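Local coordinates for periplasmic binding protein (Agrobacterium tumefaciens str. B6, PDB 5L9G) that binds the opine mannopine in the periplasm, probably to hand it to an ABC transporter for import, at residues Q58-A63 against I81-Q86; N157-M162 against N325-H330; P108-V111 against V116-S119; R64-V67 against V72-D75. One frame throughout, in Å; residues are numbered along the deposited sequence.

Interaction 1 of 4, residues Q58-A63 against I81-Q86. With MO0 (mannopine), chain C.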
loop_
_atom_site.group_PDB
_atom_site.type_symbol
_atom_site.label_atom_id
_atom_site.label_comp_id
_atom_site.label_asym_id
_atom_site.label_seq_id
_atom_site.Cartn_x
_atom_site.Cartn_y
_atom_site.Cartn_z
ATOM N N GLN A 58 -0.505 -7.575 -8.656
ATOM C CA GLN A 58 0.393 -6.998 -7.652
ATOM C C GLN A 58 1.186 -5.819 -8.157
ATOM O O GLN A 58 1.538 -4.939 -7.369
ATOM C CB GLN A 58 1.373 -8.052 -7.097
ATOM C CG GLN A 58 0.733 -9.273 -6.432
ATOM C CD GLN A 58 -0.204 -8.895 -5.301
ATOM O OE1 GLN A 58 0.081 -7.989 -4.493
ATOM N NE2 GLN A 58 -1.339 -9.564 -5.243
ATOM N N ASN A 59 1.544 -5.828 -9.450
ATOM C CA ASN A 59 2.434 -4.818 -10.036
ATOM C C ASN A 59 1.725 -3.982 -11.101
ATOM O O ASN A 59 1.127 -4.558 -12.003
ATOM C CB ASN A 59 3.663 -5.539 -10.616
ATOM C CG ASN A 59 4.844 -4.665 -10.951
ATOM O OD1 ASN A 59 4.712 -3.555 -11.465
ATOM N ND2 ASN A 59 6.039 -5.170 -10.708
ATOM N N TRP A 60 1.793 -2.623 -10.999
ATOM C CA TRP A 60 1.178 -1.693 -11.968
ATOM C C TRP A 60 1.614 -2.022 -13.410
ATOM O O TRP A 60 0.865 -1.756 -14.356
ATOM C CB TRP A 60 1.527 -0.228 -11.630
ATOM C CG TRP A 60 2.904 0.179 -12.073
ATOM C CD1 TRP A 60 4.072 -0.034 -11.404
ATOM C CD2 TRP A 60 3.262 0.785 -13.325
ATOM N NE1 TRP A 60 5.135 0.434 -12.146
ATOM C CE2 TRP A 60 4.669 0.922 -13.337
ATOM C CE3 TRP A 60 2.534 1.181 -14.461
ATOM C CZ2 TRP A 60 5.358 1.484 -14.420
ATOM C CZ3 TRP A 60 3.218 1.739 -15.536
ATOM C CH2 TRP A 60 4.612 1.882 -15.512
ATOM N N ALA A 61 2.838 -2.587 -13.573
ATOM C CA ALA A 61 3.376 -2.963 -14.882
ATOM C C ALA A 61 2.498 -4.009 -15.617
ATOM O O ALA A 61 2.560 -4.101 -16.843
ATOM C CB ALA A 61 4.814 -3.443 -14.746
ATOM N N GLU A 62 1.638 -4.743 -14.876
ATOM C CA GLU A 62 0.703 -5.717 -15.454
ATOM C C GLU A 62 -0.405 -4.959 -16.212
ATOM O O GLU A 62 -0.855 -5.413 -17.269
ATOM C CB GLU A 62 0.101 -6.621 -14.365
ATOM C CG GLU A 62 1.124 -7.453 -13.583
ATOM C CD GLU A 62 0.535 -8.320 -12.479
ATOM O OE1 GLU A 62 -0.402 -9.094 -12.797
ATOM O OE2 GLU A 62 0.959 -8.188 -11.300
ATOM N N ALA A 63 -0.805 -3.771 -15.693
ATOM C CA ALA A 63 -1.798 -2.914 -16.359
ATOM C C ALA A 63 -1.157 -2.325 -17.624
ATOM O O ALA A 63 -1.828 -2.215 -18.660
ATOM C CB ALA A 63 -2.242 -1.799 -15.422
ATOM N N ILE A 81 -0.764 5.363 -4.540
ATOM C CA ILE A 81 -0.596 6.766 -4.951
ATOM C C ILE A 81 0.770 7.034 -5.605
ATOM O O ILE A 81 0.867 7.916 -6.465
ATOM C CB ILE A 81 -0.875 7.737 -3.760
ATOM C CG1 ILE A 81 -1.090 9.196 -4.242
ATOM C CG2 ILE A 81 0.206 7.625 -2.657
ATOM C CD1 ILE A 81 -1.572 10.216 -3.176
ATOM N N ALA A 82 1.825 6.323 -5.160
ATOM C CA ALA A 82 3.183 6.538 -5.670
ATOM C C ALA A 82 3.453 5.828 -6.997
ATOM O O ALA A 82 4.483 6.099 -7.612
ATOM C CB ALA A 82 4.224 6.179 -4.611
ATOM N N ASP A 83 2.532 4.934 -7.459
ATOM C CA ASP A 83 2.664 4.325 -8.793
ATOM C C ASP A 83 1.898 5.155 -9.823
ATOM O O ASP A 83 2.123 4.992 -11.023
ATOM C CB ASP A 83 2.138 2.870 -8.812
ATOM C CG ASP A 83 3.176 1.849 -8.403
ATOM O OD1 ASP A 83 4.386 2.118 -8.590
ATOM O OD2 ASP A 83 2.781 0.780 -7.909
ATOM N N GLU A 84 0.984 6.031 -9.356
ATOM C CA GLU A 84 0.168 6.880 -10.226
ATOM C C GLU A 84 1.020 7.759 -11.183
ATOM O O GLU A 84 0.723 7.752 -12.379
ATOM C CB GLU A 84 -0.847 7.708 -9.405
ATOM C CG GLU A 84 -1.793 8.549 -10.256
ATOM C CD GLU A 84 -1.360 9.969 -10.596
ATOM O OE1 GLU A 84 -2.000 10.547 -11.498
ATOM O OE2 GLU A 84 -0.452 10.531 -9.941
ATOM N N PRO A 85 2.088 8.466 -10.734
ATOM C CA PRO A 85 2.859 9.281 -11.695
ATOM C C PRO A 85 3.480 8.483 -12.848
ATOM O O PRO A 85 3.309 8.882 -14.001
ATOM C CB PRO A 85 3.906 9.973 -10.819
ATOM C CG PRO A 85 3.326 9.957 -9.424
ATOM C CD PRO A 85 2.600 8.641 -9.354
ATOM N N GLN A 86 4.151 7.342 -12.556
ATOM C CA GLN A 86 4.774 6.533 -13.614
ATOM C C GLN A 86 3.743 5.835 -14.518
ATOM O O GLN A 86 3.996 5.705 -15.720
ATOM C CB GLN A 86 5.824 5.550 -13.061
ATOM C CG GLN A 86 5.306 4.421 -12.159
ATOM C CD GLN A 86 6.427 3.511 -11.714
ATOM O OE1 GLN A 86 7.405 3.265 -12.437
ATOM N NE2 GLN A 86 6.329 3.023 -10.495
HETATM O OAB MO0 C . 0.017 0.117 -7.401
HETATM C CAF MO0 C . 0.035 -1.278 -7.541
HETATM C CAG MO0 C . 0.258 -2.008 -6.229
HETATM O OAC MO0 C . 1.615 -2.164 -6.000
HETATM C CAH MO0 C . -0.499 -1.436 -5.056
HETATM O OAM MO0 C . -1.852 -1.352 -5.314
HETATM C CAI MO0 C . -0.244 -2.121 -3.713
HETATM O OAD MO0 C . -0.647 -3.456 -3.747
HETATM C CAJ MO0 C . -0.839 -1.360 -2.562
HETATM O OAE MO0 C . -0.295 -0.072 -2.530
HETATM C CAK MO0 C . -0.714 -2.058 -1.200
HETATM N N MO0 C . -2.034 -2.090 -0.557
HETATM C CA MO0 C . -1.973 -2.532 0.858
HETATM C C MO0 C . -2.431 -3.967 0.973
HETATM O O MO0 C . -2.650 -4.626 -0.066
HETATM C CB MO0 C . -2.750 -1.638 1.794
HETATM C CG MO0 C . -4.245 -1.865 1.719
HETATM C CD MO0 C . -5.043 -0.712 2.219
HETATM O OE1 MO0 C . -5.564 -0.791 3.517
HETATM N NE2 MO0 C . -5.282 0.304 1.546
HETATM O OXT MO0 C . -2.536 -4.539 2.103
HETATM O O HOH W 1 3.170 -1.849 -8.520
#
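W60 lays its indole against D83 and Q86 beside the sugar end of mannopine. Q86 CG stands over one face of the six-membered ring, 4.1 Å from its centroid and 28° off the normal, a CH-pi contact displaced toward the rim. Beyond CG the extended chain of Q86 carries its amide along the NE1-CE2-CZ2 side of the indole, the two planes 35° apart. W60 NE1 and Q86 NE2 approach to 3.3 Å, but both are donors, so this pair is packing alone. A chi1 of 79° folds the indole of W60 back over its own main chain, turned toward helix 84-89.

Polar bonds organise the carboxylate of D83. Q86 NE2 donates to D83 OD1 at 2.9 Å, while D83 OD2 accepts from mannopine OAB, also at 2.9 Å. OD1 is thus taken by Q86, a second-shell residue behind a ligand-binding one, while OD2 serves the ligand and a water. Q58 and D83 belong to the mannopine pocket of this periplasmic solute-binding protein; each lies just ahead of a helix, 61-69 and 84-89.

At helix 61-69 the start is a capping box: A61 N donates to N59 OD1 at 3.0 Å, and N59 N returns to E62 OE2 at 3.1 Å. Q58 N reaches the same E62 oxygen from the same face of the carboxylate. Q58 O, in the same turn, accepts from mannopine OAC at 3.1 Å. A water accepts from W60 N, donates to D83 OD2 at 2.7 Å and also bonds to mannopine OAC.

Interaction 2 of 4, residues N157-M162 against N325-H330. With EDO (1,2-ethanediol), chain F.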
loop_
_atom_site.group_PDB
_atom_site.type_symbol
_atom_site.label_atom_id
_atom_site.label_comp_id
_atom_site.label_asym_id
_atom_site.label_seq_id
_atom_site.Cartn_x
_atom_site.Cartn_y
_atom_site.Cartn_z
ATOM N N ASN A 157 8.867 -7.478 -2.618
ATOM C CA ASN A 157 9.678 -7.623 -3.828
ATOM C C ASN A 157 9.540 -6.378 -4.737
ATOM O O ASN A 157 10.027 -6.385 -5.873
ATOM C CB ASN A 157 9.352 -8.931 -4.595
ATOM C CG ASN A 157 8.031 -8.881 -5.295
ATOM O OD1 ASN A 157 7.124 -8.156 -4.874
ATOM N ND2 ASN A 157 7.916 -9.604 -6.409
ATOM N N GLN A 158 8.799 -5.355 -4.267
ATOM C CA GLN A 158 8.654 -4.067 -4.970
ATOM C C GLN A 158 9.232 -2.974 -4.050
ATOM O O GLN A 158 9.263 -3.184 -2.828
ATOM C CB GLN A 158 7.217 -3.799 -5.402
ATOM C CG GLN A 158 6.737 -4.792 -6.456
ATOM C CD GLN A 158 5.357 -4.463 -6.922
ATOM O OE1 GLN A 158 4.391 -5.214 -6.707
ATOM N NE2 GLN A 158 5.237 -3.328 -7.562
ATOM N N PRO A 159 9.740 -1.847 -4.602
ATOM C CA PRO A 159 10.536 -0.914 -3.774
ATOM C C PRO A 159 9.838 0.146 -2.935
ATOM O O PRO A 159 10.513 0.681 -2.056
ATOM C CB PRO A 159 11.444 -0.224 -4.807
ATOM C CG PRO A 159 10.653 -0.211 -6.043
ATOM C CD PRO A 159 9.862 -1.510 -6.045
ATOM N N ILE A 160 8.568 0.507 -3.202
ATOM C CA ILE A 160 7.899 1.572 -2.412
ATOM C C ILE A 160 7.847 1.206 -0.922
ATOM O O ILE A 160 7.286 0.184 -0.553
ATOM C CB ILE A 160 6.523 2.014 -2.983
ATOM C CG1 ILE A 160 6.723 2.637 -4.405
ATOM C CG2 ILE A 160 5.844 3.026 -2.026
ATOM C CD1 ILE A 160 5.443 2.738 -5.261
ATOM N N GLY A 161 8.484 2.038 -0.102
ATOM C CA GLY A 161 8.576 1.817 1.343
ATOM C C GLY A 161 9.857 1.105 1.736
ATOM O O GLY A 161 10.340 1.283 2.855
ATOM N N MET A 162 10.446 0.320 0.810
ATOM C CA MET A 162 11.684 -0.446 1.051
ATOM C C MET A 162 12.943 0.421 0.944
ATOM O O MET A 162 13.838 0.299 1.789
ATOM C CB MET A 162 11.765 -1.679 0.127
ATOM C CG MET A 162 10.479 -2.534 0.119
ATOM S SD MET A 162 10.119 -3.263 1.755
ATOM C CE MET A 162 8.535 -2.568 2.090
ATOM N N ASN A 325 6.106 12.552 -5.505
ATOM C CA ASN A 325 7.052 13.339 -6.312
ATOM C C ASN A 325 8.402 12.629 -6.437
ATOM O O ASN A 325 8.993 12.670 -7.510
ATOM C CB ASN A 325 7.222 14.754 -5.755
ATOM C CG ASN A 325 5.969 15.607 -5.785
ATOM O OD1 ASN A 325 5.739 16.445 -4.908
ATOM N ND2 ASN A 325 5.118 15.410 -6.781
ATOM N N PHE A 326 8.862 11.937 -5.362
ATOM C CA PHE A 326 10.106 11.169 -5.400
ATOM C C PHE A 326 9.941 10.024 -6.407
ATOM O O PHE A 326 10.804 9.814 -7.262
ATOM C CB PHE A 326 10.454 10.576 -4.020
ATOM C CG PHE A 326 11.629 9.622 -4.078
ATOM C CD1 PHE A 326 12.938 10.103 -4.117
ATOM C CD2 PHE A 326 11.428 8.247 -4.136
ATOM C CE1 PHE A 326 14.017 9.224 -4.221
ATOM C CE2 PHE A 326 12.512 7.370 -4.244
ATOM C CZ PHE A 326 13.799 7.865 -4.283
ATOM N N TRP A 327 8.837 9.266 -6.266
ATOM C CA TRP A 327 8.528 8.121 -7.108
ATOM C C TRP A 327 8.257 8.522 -8.563
ATOM O O TRP A 327 8.586 7.757 -9.462
ATOM C CB TRP A 327 7.414 7.291 -6.474
ATOM C CG TRP A 327 7.938 6.628 -5.234
ATOM C CD1 TRP A 327 7.829 7.086 -3.953
ATOM C CD2 TRP A 327 8.865 5.538 -5.195
ATOM N NE1 TRP A 327 8.565 6.288 -3.102
ATOM C CE2 TRP A 327 9.215 5.331 -3.842
ATOM C CE3 TRP A 327 9.393 4.674 -6.173
ATOM C CZ2 TRP A 327 10.104 4.327 -3.446
ATOM C CZ3 TRP A 327 10.261 3.672 -5.776
ATOM C CH2 TRP A 327 10.592 3.491 -4.426
ATOM N N ALA A 328 7.778 9.748 -8.801
ATOM C CA ALA A 328 7.573 10.266 -10.161
ATOM C C ALA A 328 8.921 10.386 -10.900
ATOM O O ALA A 328 9.011 10.152 -12.107
ATOM C CB ALA A 328 6.901 11.634 -10.095
ATOM N N LYS A 329 9.964 10.737 -10.160
ATOM C CA LYS A 329 11.296 10.976 -10.692
ATOM C C LYS A 329 12.222 9.747 -10.683
ATOM O O LYS A 329 12.989 9.575 -11.623
ATOM C CB LYS A 329 11.913 12.154 -9.900
ATOM C CG LYS A 329 13.143 12.776 -10.463
ATOM C CD LYS A 329 13.579 13.947 -9.579
ATOM C CE LYS A 329 14.903 14.480 -10.013
ATOM N NZ LYS A 329 15.345 15.618 -9.150
ATOM N N HIS A 330 12.167 8.900 -9.637
ATOM C CA HIS A 330 13.142 7.816 -9.495
ATOM C C HIS A 330 12.609 6.389 -9.509
ATOM O O HIS A 330 13.403 5.472 -9.266
ATOM C CB HIS A 330 13.964 8.044 -8.214
ATOM C CG HIS A 330 14.668 9.360 -8.206
ATOM N ND1 HIS A 330 14.232 10.403 -7.413
ATOM C CD2 HIS A 330 15.738 9.774 -8.925
ATOM C CE1 HIS A 330 15.065 11.404 -7.643
ATOM N NE2 HIS A 330 15.985 11.077 -8.551
HETATM C C1 EDO F . 11.583 11.371 -14.438
HETATM O O1 EDO F . 10.727 12.407 -13.951
HETATM C C2 EDO F . 13.043 11.604 -13.958
HETATM O O2 EDO F . 13.915 10.561 -14.375
#
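The loop between strand 153-156 and helix 162-169 meets the long C-terminal helix 324-343 at W327, whose six-membered ring takes P159 and I160. I160 CG1 sits almost exactly over the centre of that ring, 3.6 Å from the centroid and 7° off the normal, a well-centred CH-pi contact. With chi1 at -63°, CG1 points away from the carbonyl carbon of I160, which brings this branch rather than CG2 down on the indole. P159 meets the outer end of the ring, its CB 3.8 Å from W327 CH2 and its CG near CZ3; it also touches Y338 of the same helix. The backbone closes in as well, I160 CA lying 3.7 Å from W327 CZ2.

This loop leads into helix 162-169, with G161 at the N-cap position and M162 N bonded to P159 O at 2.9 Å; the phi of 95° at G161 suits glycine. From the opposite side of the indole F326 CD2 approaches off-centre, so that the ring lies between its helix neighbour and I160. The indole N-H is used too: W327 NE1 donates to E164 OE1, whose other carboxylate oxygen, OE2, accepts from G161 N. Outward from the contact, I160 also packs on D83 of the mannopine pocket.

Interaction 3 of 4, residues P108-V111 against V116-S119. With MO0 (mannopine), chain C.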
loop_
_atom_site.group_PDB
_atom_site.type_symbol
_atom_site.label_atom_id
_atom_site.label_comp_id
_atom_site.label_asym_id
_atom_site.label_seq_id
_atom_site.Cartn_x
_atom_site.Cartn_y
_atom_site.Cartn_z
ATOM N N PRO A 108 -5.371 16.312 1.098
ATOM C CA PRO A 108 -4.772 17.064 -0.017
ATOM C C PRO A 108 -3.760 16.211 -0.788
ATOM O O PRO A 108 -3.014 15.440 -0.180
ATOM C CB PRO A 108 -4.120 18.281 0.663
ATOM C CG PRO A 108 -3.928 17.887 2.072
ATOM C CD PRO A 108 -5.018 16.900 2.408
ATOM N N GLY A 109 -3.814 16.314 -2.115
ATOM C CA GLY A 109 -2.953 15.568 -3.027
ATOM C C GLY A 109 -3.375 14.129 -3.278
ATOM O O GLY A 109 -2.797 13.470 -4.148
ATOM N N SER A 110 -4.406 13.636 -2.553
ATOM C CA SER A 110 -4.878 12.248 -2.674
ATOM C C SER A 110 -5.810 11.996 -3.880
ATOM O O SER A 110 -6.173 10.841 -4.144
ATOM C CB SER A 110 -5.525 11.785 -1.378
ATOM O OG SER A 110 -6.836 12.302 -1.234
ATOM N N VAL A 111 -6.201 13.068 -4.595
ATOM C CA VAL A 111 -7.048 12.974 -5.784
ATOM C C VAL A 111 -6.331 13.711 -6.923
ATOM O O VAL A 111 -6.060 14.908 -6.799
ATOM C CB VAL A 111 -8.495 13.499 -5.545
ATOM C CG1 VAL A 111 -9.326 13.453 -6.836
ATOM C CG2 VAL A 111 -9.201 12.723 -4.424
ATOM N N VAL A 116 -8.349 8.462 -7.700
ATOM C CA VAL A 116 -9.202 8.830 -6.566
ATOM C C VAL A 116 -8.816 7.920 -5.392
ATOM O O VAL A 116 -8.970 6.697 -5.485
ATOM C CB VAL A 116 -10.735 8.771 -6.861
ATOM C CG1 VAL A 116 -11.536 9.145 -5.616
ATOM C CG2 VAL A 116 -11.124 9.684 -8.019
ATOM N N ALA A 117 -8.342 8.517 -4.286
ATOM C CA ALA A 117 -7.964 7.758 -3.084
ATOM C C ALA A 117 -9.165 6.996 -2.517
ATOM O O ALA A 117 -10.311 7.459 -2.626
ATOM C CB ALA A 117 -7.418 8.701 -2.018
ATOM N N ASN A 118 -8.913 5.807 -1.954
ATOM C CA ASN A 118 -9.954 5.079 -1.257
ATOM C C ASN A 118 -9.541 4.824 0.215
ATOM O O ASN A 118 -10.412 4.541 1.038
ATOM C CB ASN A 118 -10.379 3.768 -1.983
ATOM C CG ASN A 118 -9.445 2.577 -1.846
ATOM O OD1 ASN A 118 -8.285 2.677 -1.445
ATOM N ND2 ASN A 118 -9.947 1.386 -2.135
ATOM N N SER A 119 -8.226 4.923 0.549
ATOM C CA SER A 119 -7.768 4.619 1.908
ATOM C C SER A 119 -6.358 5.091 2.203
ATOM O O SER A 119 -5.578 5.365 1.287
ATOM C CB SER A 119 -7.796 3.094 2.126
ATOM O OG SER A 119 -6.933 2.457 1.198
HETATM O OAB MO0 C . 0.017 0.117 -7.401
HETATM C CAF MO0 C . 0.035 -1.278 -7.541
HETATM C CAG MO0 C . 0.258 -2.008 -6.229
HETATM O OAC MO0 C . 1.615 -2.164 -6.000
HETATM C CAH MO0 C . -0.499 -1.436 -5.056
HETATM O OAM MO0 C . -1.852 -1.352 -5.314
HETATM C CAI MO0 C . -0.244 -2.121 -3.713
HETATM O OAD MO0 C . -0.647 -3.456 -3.747
HETATM C CAJ MO0 C . -0.839 -1.360 -2.562
HETATM O OAE MO0 C . -0.295 -0.072 -2.530
HETATM C CAK MO0 C . -0.714 -2.058 -1.200
HETATM N N MO0 C . -2.034 -2.090 -0.557
HETATM C CA MO0 C . -1.973 -2.532 0.858
HETATM C C MO0 C . -2.431 -3.967 0.973
HETATM O O MO0 C . -2.650 -4.626 -0.066
HETATM C CB MO0 C . -2.750 -1.638 1.794
HETATM C CG MO0 C . -4.245 -1.865 1.719
HETATM C CD MO0 C . -5.043 -0.712 2.219
HETATM O OE1 MO0 C . -5.564 -0.791 3.517
HETATM N NE2 MO0 C . -5.282 0.304 1.546
HETATM O OXT MO0 C . -2.536 -4.539 2.103
#
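S110 and A117 meet most closely: A117 N donates weakly to S110 O (3.2 Å, 128° at the hydrogen), and A117 CB lies 3.3 Å from the same oxygen and 3.7 Å from S110 CB. One residue on, V111 and V116 form an antiparallel non-hydrogen-bonded pair with CA atoms 4.7 Å apart. Their side chains share one face of the sheet and meet loosely, V111 CG1 lying 4.3 Å from V116 CG2. Strand 111-112 thereby turns back on the long strand 115-128 as a tight beta hairpin.

In the next shell S110 OG bonds to P107 O, just before the segment. The hydroxyl, though engaged there, still packs together with CB against the A117 methyl. V111 packs on V101, and V116 on L96 and S274. Farther along, N118 and S119 both face D252 of strand 240-256, a classic beta bulge. S119, a residue of the mannopine pocket, accepts at OG from mannopine NE2 at 2.7 Å.

Between these two segments the polar link is a single weak backbone bond, the rest being van der Waals contact among buried side chains: a methyl against a serine, and two valines barely touching. The short bond to mannopine NE2 is made farther along the strand, at S119, away from the hairpin pairing itself.

Interaction 4 of 4, residues R64-V67 against V72-D75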
loop_
_atom_site.group_PDB
_atom_site.type_symbol
_atom_site.label_atom_id
_atom_site.label_comp_id
_atom_site.label_asym_id
_atom_site.label_seq_id
_atom_site.Cartn_x
_atom_site.Cartn_y
_atom_site.Cartn_z
ATOM N N ARG A 64 0.160 -1.989 -17.541
ATOM C CA ARG A 64 0.938 -1.479 -18.675
ATOM C C ARG A 64 1.010 -2.531 -19.786
ATOM O O ARG A 64 0.781 -2.186 -20.948
ATOM C CB ARG A 64 2.344 -1.025 -18.240
ATOM C CG ARG A 64 3.126 -0.371 -19.396
ATOM C CD ARG A 64 4.479 0.187 -19.014
ATOM N NE ARG A 64 5.319 -0.812 -18.354
ATOM C CZ ARG A 64 6.524 -0.565 -17.852
ATOM N NH1 ARG A 64 7.059 0.647 -17.956
ATOM N NH2 ARG A 64 7.211 -1.531 -17.256
ATOM N N ALA A 65 1.279 -3.813 -19.424
ATOM C CA ALA A 65 1.345 -4.934 -20.381
ATOM C C ALA A 65 0.041 -5.103 -21.146
ATOM O O ALA A 65 0.091 -5.369 -22.353
ATOM C CB ALA A 65 1.711 -6.228 -19.674
ATOM N N GLN A 66 -1.122 -4.905 -20.474
ATOM C CA GLN A 66 -2.440 -4.976 -21.130
ATOM C C GLN A 66 -2.582 -3.853 -22.167
ATOM O O GLN A 66 -3.072 -4.101 -23.270
ATOM C CB GLN A 66 -3.581 -4.890 -20.108
ATOM C CG GLN A 66 -3.779 -6.168 -19.306
ATOM C CD GLN A 66 -5.152 -6.289 -18.695
ATOM O OE1 GLN A 66 -6.067 -5.496 -18.953
ATOM N NE2 GLN A 66 -5.341 -7.332 -17.910
ATOM N N VAL A 67 -2.119 -2.628 -21.821
ATOM C CA VAL A 67 -2.170 -1.470 -22.722
ATOM C C VAL A 67 -1.235 -1.708 -23.926
ATOM O O VAL A 67 -1.660 -1.527 -25.066
ATOM C CB VAL A 67 -1.884 -0.130 -21.977
ATOM C CG1 VAL A 67 -1.820 1.054 -22.945
ATOM C CG2 VAL A 67 -2.932 0.131 -20.898
ATOM N N VAL A 72 -6.954 -4.624 -23.706
ATOM C CA VAL A 72 -7.265 -4.172 -22.347
ATOM C C VAL A 72 -8.555 -4.871 -21.880
ATOM O O VAL A 72 -9.602 -4.726 -22.521
ATOM C CB VAL A 72 -7.350 -2.621 -22.234
ATOM C CG1 VAL A 72 -7.816 -2.194 -20.841
ATOM C CG2 VAL A 72 -6.011 -1.968 -22.572
ATOM N N THR A 73 -8.463 -5.646 -20.784
ATOM C CA THR A 73 -9.614 -6.346 -20.198
ATOM C C THR A 73 -10.047 -5.707 -18.874
ATOM O O THR A 73 -11.215 -5.786 -18.518
ATOM C CB THR A 73 -9.391 -7.877 -20.080
ATOM O OG1 THR A 73 -8.213 -8.151 -19.324
ATOM C CG2 THR A 73 -9.316 -8.569 -21.435
ATOM N N TRP A 74 -9.116 -5.056 -18.160
ATOM C CA TRP A 74 -9.413 -4.397 -16.882
ATOM C C TRP A 74 -10.046 -3.028 -17.098
ATOM O O TRP A 74 -9.669 -2.313 -18.033
ATOM C CB TRP A 74 -8.122 -4.214 -16.074
ATOM C CG TRP A 74 -7.491 -5.483 -15.580
ATOM C CD1 TRP A 74 -8.077 -6.710 -15.462
ATOM C CD2 TRP A 74 -6.171 -5.613 -15.043
ATOM N NE1 TRP A 74 -7.187 -7.607 -14.922
ATOM C CE2 TRP A 74 -6.010 -6.960 -14.650
ATOM C CE3 TRP A 74 -5.084 -4.728 -14.901
ATOM C CZ2 TRP A 74 -4.812 -7.441 -14.116
ATOM C CZ3 TRP A 74 -3.906 -5.200 -14.342
ATOM C CH2 TRP A 74 -3.775 -6.544 -13.968
ATOM N N ASP A 75 -11.015 -2.666 -16.244
ATOM C CA ASP A 75 -11.620 -1.331 -16.304
ATOM C C ASP A 75 -11.036 -0.479 -15.182
ATOM O O ASP A 75 -10.301 0.477 -15.452
ATOM C CB ASP A 75 -13.146 -1.400 -16.202
ATOM C CG ASP A 75 -13.797 -1.986 -17.445
ATOM O OD1 ASP A 75 -13.566 -1.457 -18.537
ATOM O OD2 ASP A 75 -14.432 -3.021 -17.328
#
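Q66, on helix 61-69, and V72, in the following loop, bring their CA atoms within 5.0 Å as the chain turns back toward strand 76-80. Q66 carries most of the contact: its chain, extended beyond CG, sends the amide across the loop to T73 and W74. Q66 OE1 receives two backbone donors. W74 N arrives at 3.2 Å in the carbonyl plane, on a lone pair, whereas T73 N comes at 3.0 Å from 46° above that plane. T73 OG1 adds a weak bond to the same oxygen. Meanwhile Q66 NE2 hangs over the centre of the W74 indole, 3.3 Å above its plane, with amide and ring planes 41° apart. A chi1 of -68° at W74 swings the ring clear of its own carbonyl and beneath the amide. The indole NH is used elsewhere, donating to D55 OD2, and the ring also meets F57.

Alongside, V67 and V72 lie side by side and point the same way, their CG2 atoms 4.1 Å apart; V72 CG2 also touches Q66 O. This is the helix-to-strand turn of an alpha/beta domain, at the surface. Two successive backbone N-H groups of the loop are satisfied by one side-chain carbonyl, which probably helps to hold the amide over the indole.

From the N terminus, interaction 1 opens at 58-63 and closes at 81-86, a loop that contains helix 61-69 and strand 76-80. Interaction 4 is nested inside it and closes the short turn between those two elements; the nested pair touch where W74 packs on E62 and A63. Interaction 3 follows in series, a hairpin at the start of strand 115-128 that meets interaction 1 through I81, which rests on G109 and S110. Interaction 2 comes last and spans 162 residues, tying the loop after strand 153-156 to the C-terminal helix; it adjoins interaction 1 at D83 with I160 and P85 with A328. No two contacts cross. Interactions 1 and 3 both reach mannopine.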